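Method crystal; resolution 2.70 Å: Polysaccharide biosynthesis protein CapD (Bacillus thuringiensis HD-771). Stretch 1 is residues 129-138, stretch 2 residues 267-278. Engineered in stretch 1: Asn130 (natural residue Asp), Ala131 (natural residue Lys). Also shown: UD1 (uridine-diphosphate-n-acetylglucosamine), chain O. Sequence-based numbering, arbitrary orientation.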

ATOM      1  N   SER C 129      -8.492   4.729 -28.034  1.00 21.51           N
ATOM      2  CA  SER C 129      -8.370   5.684 -29.144  1.00 21.85           C
ATOM      3  C   SER C 129      -7.590   5.090 -30.317  1.00 22.13           C
ATOM      4  O   SER C 129      -6.840   4.131 -30.156  1.00 22.54           O
ATOM      5  N   ASN C 130      -7.738   5.697 -31.495  1.00 22.05           N
ATOM      6  CA  ASN C 130      -6.896   5.347 -32.624  1.00 21.47           C
ATOM      7  C   ASN C 130      -5.462   5.903 -32.437  1.00 20.35           C
ATOM      8  O   ASN C 130      -4.565   5.663 -33.248  1.00 21.23           O
ATOM      9  N   ALA C 131      -5.253   6.650 -31.355  1.00 19.32           N
ATOM     10  CA  ALA C 131      -3.908   7.050 -30.906  1.00 19.09           C
ATOM     11  C   ALA C 131      -2.990   5.896 -30.485  1.00 18.36           C
ATOM     12  O   ALA C 131      -1.780   6.039 -30.469  1.00 17.96           O
ATOM     13  N   ALA C 132      -3.574   4.759 -30.135  1.00 18.14           N
ATOM     14  CA  ALA C 132      -2.812   3.582 -29.737  1.00 17.61           C
ATOM     15  C   ALA C 132      -2.001   2.956 -30.863  1.00 17.05           C
ATOM     16  O   ALA C 132      -1.243   2.031 -30.598  1.00 17.29           O
ATOM     17  N   ILE C 133      -2.174   3.420 -32.106  1.00 16.02           N
ATOM     18  CA  ILE C 133      -1.530   2.816 -33.245  1.00 15.30           C
ATOM     19  C   ILE C 133      -0.253   3.572 -33.532  1.00 15.01           C
ATOM     20  O   ILE C 133      -0.298   4.732 -33.909  1.00 14.67           O
ATOM     21  N   SER C 134       0.888   2.894 -33.374  1.00 14.72           N
ATOM     22  CA  SER C 134       2.174   3.495 -33.661  1.00 14.03           C
ATOM     23  C   SER C 134       2.206   4.910 -33.058  1.00 13.88           C
ATOM     24  O   SER C 134       2.343   5.887 -33.785  1.00 14.03           O
ATOM     25  N   PRO C 135       2.039   5.016 -31.717  1.00 13.99           N
ATOM     26  CA  PRO C 135       1.908   6.303 -31.046  1.00 13.74           C
ATOM     27  C   PRO C 135       3.196   7.108 -30.897  1.00 13.59           C
ATOM     28  O   PRO C 135       4.285   6.549 -30.802  1.00 13.14           O
ATOM     29  N   THR C 136       3.011   8.428 -30.858  1.00 14.00           N
ATOM     30  CA  THR C 136       4.053   9.442 -30.697  1.00 13.78           C
ATOM     31  C   THR C 136       3.877  10.207 -29.367  1.00 13.88           C
ATOM     32  O   THR C 136       4.529  11.246 -29.137  1.00 13.67           O
ATOM     33  N   ASN C 137       2.994   9.702 -28.498  1.00 13.90           N
ATOM     34  CA  ASN C 137       2.789  10.304 -27.185  1.00 14.17           C
ATOM     35  C   ASN C 137       2.483   9.276 -26.102  1.00 14.46           C
ATOM     36  O   ASN C 137       2.133   8.087 -26.385  1.00 14.95           O
ATOM     37  N   ASN C 138       2.623   9.756 -24.864  1.00 13.84           N
ATOM     38  CA  ASN C 138       2.406   8.956 -23.666  1.00 13.15           C
ATOM     39  C   ASN C 138       0.963   8.538 -23.620  1.00 12.90           C
ATOM     40  O   ASN C 138       0.673   7.425 -23.240  1.00 12.71           O
ATOM     41  N   PRO C 267       3.566  19.082 -27.582  1.00 21.15           N
ATOM     42  CA  PRO C 267       4.461  17.905 -27.498  1.00 21.80           C
ATOM     43  C   PRO C 267       3.753  16.578 -27.711  1.00 21.54           C
ATOM     44  O   PRO C 267       2.648  16.408 -27.222  1.00 22.26           O
ATOM     45  N   GLY C 268       4.367  15.680 -28.476  1.00 21.60           N
ATOM     46  CA  GLY C 268       3.819  14.342 -28.713  1.00 21.78           C
ATOM     47  C   GLY C 268       2.742  14.234 -29.788  1.00 22.09           C
ATOM     48  O   GLY C 268       2.454  13.125 -30.232  1.00 22.43           O
ATOM     49  N   GLU C 269       2.146  15.357 -30.210  1.00 22.08           N
ATOM     50  CA  GLU C 269       1.088  15.354 -31.240  1.00 22.49           C
ATOM     51  C   GLU C 269       1.534  14.645 -32.523  1.00 22.24           C
ATOM     52  O   GLU C 269       2.651  14.830 -32.977  1.00 22.65           O
ATOM     53  N   LYS C 270       0.630  13.845 -33.081  1.00 22.42           N
ATOM     54  CA  LYS C 270       0.795  13.150 -34.364  1.00 22.33           C
ATOM     55  C   LYS C 270       0.144  13.973 -35.487  1.00 22.67           C
ATOM     56  O   LYS C 270      -0.808  14.730 -35.245  1.00 22.23           O
ATOM     57  N   MET C 271       0.641  13.788 -36.710  1.00 23.21           N
ATOM     58  CA  MET C 271       0.207  14.589 -37.869  1.00 24.26           C
ATOM     59  C   MET C 271      -1.104  14.120 -38.458  1.00 23.65           C
ATOM     60  O   MET C 271      -1.928  14.925 -38.890  1.00 23.34           O
ATOM     61  N   TYR C 272      -1.256  12.804 -38.448  1.00 23.50           N
ATOM     62  CA  TYR C 272      -2.400  12.067 -38.964  1.00 22.68           C
ATOM     63  C   TYR C 272      -2.675  11.039 -37.879  1.00 22.01           C
ATOM     64  O   TYR C 272      -1.902  10.939 -36.922  1.00 21.72           O
ATOM     65  N   GLU C 273      -3.748  10.271 -38.017  1.00 21.75           N
ATOM     66  CA  GLU C 273      -4.016   9.167 -37.094  1.00 21.09           C
ATOM     67  C   GLU C 273      -4.185   7.915 -37.928  1.00 20.52           C
ATOM     68  O   GLU C 273      -4.051   7.978 -39.144  1.00 20.71           O
ATOM     69  N   GLU C 274      -4.407   6.776 -37.275  1.00 20.16           N
ATOM     70  CA  GLU C 274      -4.513   5.481 -37.952  1.00 19.57           C
ATOM     71  C   GLU C 274      -5.545   4.597 -37.228  1.00 19.70           C
ATOM     72  O   GLU C 274      -5.631   4.612 -36.009  1.00 18.37           O
ATOM     73  N   LEU C 275      -6.319   3.836 -37.997  1.00 20.36           N
ATOM     74  CA  LEU C 275      -7.374   2.966 -37.455  1.00 21.03           C
ATOM     75  C   LEU C 275      -6.811   1.624 -36.984  1.00 21.65           C
ATOM     76  O   LEU C 275      -7.434   0.954 -36.141  1.00 20.61           O
ATOM     77  N   MET C 276      -5.678   1.228 -37.589  1.00 22.35           N
ATOM     78  CA  MET C 276      -4.948  -0.020 -37.277  1.00 23.19           C
ATOM     79  C   MET C 276      -3.551  -0.040 -37.912  1.00 23.71           C
ATOM     80  O   MET C 276      -3.307   0.577 -38.940  1.00 24.44           O
ATOM     81  N   THR C 277      -2.632  -0.760 -37.290  1.00 24.17           N
ATOM     82  CA  THR C 277      -1.353  -1.036 -37.917  1.00 24.47           C
ATOM     83  C   THR C 277      -1.584  -1.823 -39.211  1.00 25.65           C
ATOM     84  O   THR C 277      -2.640  -2.440 -39.423  1.00 24.06           O
ATOM     85  N   HIS C 278      -0.586  -1.780 -40.089  1.00 28.34           N
ATOM     86  CA  HIS C 278      -0.607  -2.594 -41.293  1.00 28.71           C
ATOM     87  C   HIS C 278      -0.785  -4.074 -40.938  1.00 30.75           C
ATOM     88  O   HIS C 278      -1.675  -4.732 -41.498  1.00 30.29           O
TER

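The two stretches bury 622 Å² between them, counting both sides. Ile133, Asn130 and Lys270 cover the most.

Ile133 points toward stretch 2 with chi1 m and chi2 p. It packs along the segment from Glu274 to Thr277. Its CG2 lies 3.6 Å from Glu274 CB and 3.8 Å from Thr277 CG2, while its CG1 is 3.7 Å from Met276 CA. The side chain of Met276 points away, so the isoleucine meets its backbone. Thr277 is set sideways with chi1 p, and its CG2 also lies 3.8 Å from Ser134 OG.

Asn130 is an engineered residue; the natural sequence has Asp. It also points toward stretch 2, with chi1 p. Its CB sits 3.0 Å from Glu274 O, a tight contact. Its ND2 lies 3.3 Å from Glu273 CB and gives a weak hydrogen bond to O6' of the bound UDP-N-acetylglucosamine, UD1, at 3.1 Å. The residue therefore touches stretch 2 and the sugar at once. Glu273, m at chi1 and chi2, points toward stretch 1. Its CG is 3.6 Å from UD1 O6', and its OE1 is 3.7 Å from CA of Ala131. Ala131 is engineered too, replacing Lys, and its CB points away from stretch 2.

Lys270 starts out sideways, but its end comes nearer to stretch 1. Chi1 is between wells at -149°; chi2, chi3 and chi4 are all t. This extended chain carries NZ to two backbone carbonyls. NZ donates to Ile133 O at 2.7 Å and to Ser134 O at 3.2 Å. It also forms a salt bridge with Glu274 OE1 at 3.1 Å, so the ammonium group is held by both stretches. Glu274 OE1 in turn lies 3.6 Å from Ser134 CB. Nearer the lysine backbone, Thr136 OG1 is 3.6 Å from Lys270 CG.

At the other end of the contact, Asn137 has chi1 p and points toward stretch 2. Its ND2 donates to Gly268 O at 3.1 Å. Its side chain also caps the helix that follows. Gly268 has positive phi, which favours glycine, and an ideal CB there would clash with Asn137 CB at 2.9 Å. Its CA makes a CA-H...O contact with Thr136 O at 3.2 Å.

The ligand has a partner from each stretch besides Asn130. Ser129 OG, chi1 t, shares a very short hydrogen bond of 2.5 Å with UD1 O4' and accepts one from Ala131 N at 2.8 Å. Glu269 points away from stretch 1, and its OE2 accepts from UD1 O2' at 2.6 Å.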

ATOM      1  CB  SER C 129      -7.638   6.927 -28.668  1.00 22.60           C
ATOM      2  OG  SER C 129      -7.245   7.726 -29.771  1.00 23.78           O
ATOM      3  CB  ASN C 130      -7.603   5.614 -33.997  1.00 23.24           C
ATOM      4  CG  ASN C 130      -7.884   7.108 -34.338  1.00 24.87           C
ATOM      5  OD1 ASN C 130      -8.853   7.398 -35.048  1.00 24.89           O
ATOM      6  ND2 ASN C 130      -7.040   8.030 -33.898  1.00 25.93           N
ATOM      7  CB  ALA C 131      -4.020   8.046 -29.757  1.00 19.09           C
ATOM      8  CB  ALA C 132      -3.764   2.528 -29.168  1.00 17.88           C
ATOM      9  CB  ILE C 133      -2.434   2.817 -34.484  1.00 15.29           C
ATOM     10  CG1 ILE C 133      -3.563   1.799 -34.310  1.00 15.50           C
ATOM     11  CG2 ILE C 133      -1.653   2.407 -35.722  1.00 15.26           C
ATOM     12  CD1 ILE C 133      -4.540   2.131 -33.221  1.00 15.75           C
ATOM     13  CB  SER C 134       2.382   3.502 -35.185  1.00 14.07           C
ATOM     14  OG  SER C 134       2.127   2.215 -35.742  1.00 13.64           O
ATOM     15  CB  PRO C 135       1.387   5.915 -29.664  1.00 13.84           C
ATOM     16  CG  PRO C 135       1.937   4.552 -29.426  1.00 13.75           C
ATOM     17  CD  PRO C 135       1.855   3.899 -30.757  1.00 13.95           C
ATOM     18  CB  THR C 136       3.960  10.442 -31.859  1.00 13.93           C
ATOM     19  OG1 THR C 136       3.459   9.776 -33.011  1.00 14.33           O
ATOM     20  CG2 THR C 136       5.300  11.024 -32.215  1.00 14.33           C
ATOM     21  CB  ASN C 137       1.702  11.378 -27.226  1.00 14.18           C
ATOM     22  CG  ASN C 137       0.422  10.898 -27.892  1.00 14.48           C
ATOM     23  OD1 ASN C 137      -0.224   9.962 -27.424  1.00 14.53           O
ATOM     24  ND2 ASN C 137       0.031  11.559 -28.976  1.00 14.90           N
ATOM     25  CB  ASN C 138       2.817   9.741 -22.403  1.00 12.95           C
ATOM     26  CG  ASN C 138       2.706   8.926 -21.125  1.00 12.76           C
ATOM     27  OD1 ASN C 138       3.195   7.803 -21.036  1.00 12.77           O
ATOM     28  ND2 ASN C 138       2.079   9.496 -20.126  1.00 12.64           N
ATOM     29  CB  PRO C 267       5.024  17.984 -26.081  1.00 21.40           C
ATOM     30  CG  PRO C 267       4.990  19.444 -25.783  1.00 21.55           C
ATOM     31  CD  PRO C 267       3.728  19.964 -26.414  1.00 21.17           C
ATOM     32  CB  GLU C 269       0.629  16.788 -31.604  1.00 22.61           C
ATOM     33  CG  GLU C 269      -0.340  17.428 -30.615  1.00 22.80           C
ATOM     34  CD  GLU C 269      -0.962  18.734 -31.127  1.00 23.18           C
ATOM     35  OE1 GLU C 269      -0.211  19.722 -31.281  1.00 22.14           O
ATOM     36  OE2 GLU C 269      -2.203  18.788 -31.357  1.00 23.05           O
ATOM     37  CB  LYS C 270       0.103  11.778 -34.281  1.00 21.96           C
ATOM     38  CG  LYS C 270       0.702  10.652 -35.103  1.00 20.77           C
ATOM     39  CD  LYS C 270      -0.020   9.361 -34.760  1.00 19.79           C
ATOM     40  CE  LYS C 270       0.408   8.249 -35.672  1.00 18.96           C
ATOM     41  NZ  LYS C 270      -0.284   7.010 -35.274  1.00 18.92           N
ATOM     42  CB  MET C 271       1.285  14.596 -38.973  1.00 25.30           C
ATOM     43  CG  MET C 271       2.418  15.581 -38.730  1.00 26.04           C
ATOM     44  SD  MET C 271       1.778  17.255 -38.484  1.00 29.13           S
ATOM     45  CE  MET C 271       3.181  17.933 -37.642  1.00 30.62           C
ATOM     46  CB  TYR C 272      -2.027  11.353 -40.266  1.00 22.91           C
ATOM     47  CG  TYR C 272      -0.755  10.574 -40.122  1.00 23.53           C
ATOM     48  CD1 TYR C 272      -0.774   9.241 -39.722  1.00 24.28           C
ATOM     49  CD2 TYR C 272       0.480  11.198 -40.312  1.00 24.14           C
ATOM     50  CE1 TYR C 272       0.402   8.535 -39.537  1.00 25.16           C
ATOM     51  CE2 TYR C 272       1.660  10.509 -40.137  1.00 25.17           C
ATOM     52  CZ  TYR C 272       1.619   9.177 -39.744  1.00 26.06           C
ATOM     53  OH  TYR C 272       2.803   8.487 -39.575  1.00 27.66           O
ATOM     54  CB  GLU C 273      -5.235   9.464 -36.218  1.00 21.34           C
ATOM     55  CG  GLU C 273      -5.035  10.601 -35.205  1.00 22.19           C
ATOM     56  CD  GLU C 273      -4.120  10.273 -34.018  1.00 23.43           C
ATOM     57  OE1 GLU C 273      -3.555   9.138 -33.957  1.00 25.85           O
ATOM     58  OE2 GLU C 273      -3.973  11.160 -33.129  1.00 23.83           O
ATOM     59  CB  GLU C 274      -3.134   4.776 -38.004  1.00 19.25           C
ATOM     60  CG  GLU C 274      -1.967   5.614 -38.547  1.00 19.04           C
ATOM     61  CD  GLU C 274      -0.637   4.863 -38.576  1.00 19.08           C
ATOM     62  OE1 GLU C 274       0.159   4.985 -37.619  1.00 18.96           O
ATOM     63  OE2 GLU C 274      -0.374   4.139 -39.558  1.00 19.31           O
ATOM     64  CB  LEU C 275      -8.443   2.681 -38.520  1.00 21.29           C
ATOM     65  CG  LEU C 275      -9.075   3.848 -39.293  1.00 21.46           C
ATOM     66  CD1 LEU C 275      -9.905   3.305 -40.446  1.00 20.87           C
ATOM     67  CD2 LEU C 275      -9.898   4.744 -38.366  1.00 21.88           C
ATOM     68  CB  MET C 276      -5.727  -1.272 -37.715  1.00 22.81           C
ATOM     69  CG  MET C 276      -6.169  -1.302 -39.165  1.00 23.03           C
ATOM     70  SD  MET C 276      -7.376  -2.619 -39.438  1.00 23.75           S
ATOM     71  CE  MET C 276      -8.438  -1.872 -40.644  1.00 23.69           C
ATOM     72  CB  THR C 277      -0.442  -1.855 -36.983  1.00 24.62           C
ATOM     73  OG1 THR C 277      -1.161  -2.996 -36.497  1.00 24.64           O
ATOM     74  CG2 THR C 277       0.018  -1.003 -35.801  1.00 24.38           C
ATOM     75  CB  HIS C 278       0.668  -2.415 -42.095  1.00 28.05           C
ATOM     76  CG  HIS C 278       0.650  -3.173 -43.381  1.00 27.71           C
ATOM     77  ND1 HIS C 278       1.013  -4.500 -43.471  1.00 27.13           N
ATOM     78  CD2 HIS C 278       0.255  -2.805 -44.619  1.00 26.94           C
ATOM     79  CE1 HIS C 278       0.863  -4.910 -44.716  1.00 26.45           C
ATOM     80  NE2 HIS C 278       0.401  -3.902 -45.431  1.00 26.53           N
TER
HETATM   81  C1' UD1 O 401      -8.732  13.675 -29.534  1.00 12.53           C
HETATM   82  C2' UD1 O 401      -8.844  13.019 -28.168  1.00 12.80           C
HETATM   83  C3' UD1 O 401      -7.847  11.872 -28.011  1.00 12.91           C
HETATM   84  C4' UD1 O 401      -7.887  10.912 -29.196  1.00 12.57           C
HETATM   85  C5' UD1 O 401      -8.012  11.637 -30.551  1.00 12.55           C
HETATM   86  C6' UD1 O 401      -8.402  10.634 -31.645  1.00 12.45           C
HETATM   87  C7' UD1 O 401      -9.579  14.818 -26.656  1.00 13.80           C
HETATM   88  C8' UD1 O 401      -9.111  15.940 -25.753  1.00 14.08           C
HETATM   89  N2' UD1 O 401      -8.631  13.995 -27.115  1.00 13.01           N
HETATM   90  O1' UD1 O 401      -7.410  14.148 -29.733  1.00 13.55           O
HETATM   91  O3' UD1 O 401      -8.130  11.182 -26.777  1.00 13.17           O
HETATM   92  O4' UD1 O 401      -6.731  10.096 -29.217  1.00 12.23           O
HETATM   93  O5' UD1 O 401      -8.976  12.710 -30.517  1.00 12.14           O
HETATM   94  O6' UD1 O 401      -7.746  10.921 -32.883  1.00 12.54           O
HETATM   95  O7' UD1 O 401     -10.765  14.735 -26.973  1.00 14.37           O
HETATM   96  N1  UD1 O 401      -5.645  22.078 -32.298  1.00 20.15           N
HETATM   97  C2  UD1 O 401      -5.431  23.448 -32.636  1.00 19.84           C
HETATM   98  N3  UD1 O 401      -5.439  24.380 -31.669  1.00 19.85           N
HETATM   99  C4  UD1 O 401      -5.645  24.058 -30.376  1.00 19.12           C
HETATM  100  C5  UD1 O 401      -5.872  22.755 -30.011  1.00 19.04           C
HETATM  101  C6  UD1 O 401      -5.885  21.775 -30.993  1.00 19.69           C
HETATM  102  O2  UD1 O 401      -5.216  23.806 -33.808  1.00 19.54           O
HETATM  103  O4  UD1 O 401      -5.660  24.925 -29.488  1.00 18.47           O
HETATM  104  C1B UD1 O 401      -5.620  21.018 -33.328  1.00 19.04           C
HETATM  105  C2B UD1 O 401      -4.786  19.783 -32.981  1.00 19.02           C
HETATM  106  O2' UD1 O 401      -3.423  19.928 -33.357  1.00 19.34           O
HETATM  107  C3B UD1 O 401      -5.493  18.648 -33.695  1.00 18.75           C
HETATM  108  C4B UD1 O 401      -6.932  19.120 -33.701  1.00 18.45           C
HETATM  109  O4B UD1 O 401      -6.929  20.529 -33.479  1.00 18.82           O
HETATM  110  O3B UD1 O 401      -5.094  18.447 -35.054  1.00 18.94           O
HETATM  111  C5B UD1 O 401      -7.791  18.450 -32.640  1.00 17.70           C
HETATM  112  O5B UD1 O 401      -7.373  18.714 -31.292  1.00 16.47           O
HETATM  113  PA  UD1 O 401      -8.327  18.095 -30.157  1.00 16.16           P
HETATM  114  O1A UD1 O 401      -8.037  18.647 -28.783  1.00 16.47           O
HETATM  115  O2A UD1 O 401      -9.792  18.098 -30.606  1.00 16.67           O
HETATM  116  O3A UD1 O 401      -8.130  16.494 -30.227  1.00 15.22           O
HETATM  117  PB  UD1 O 401      -6.911  15.480 -30.553  1.00 14.70           P
HETATM  118  O1B UD1 O 401      -5.661  15.928 -29.823  1.00 14.67           O
HETATM  119  O2B UD1 O 401      -6.755  15.119 -32.025  1.00 14.28           O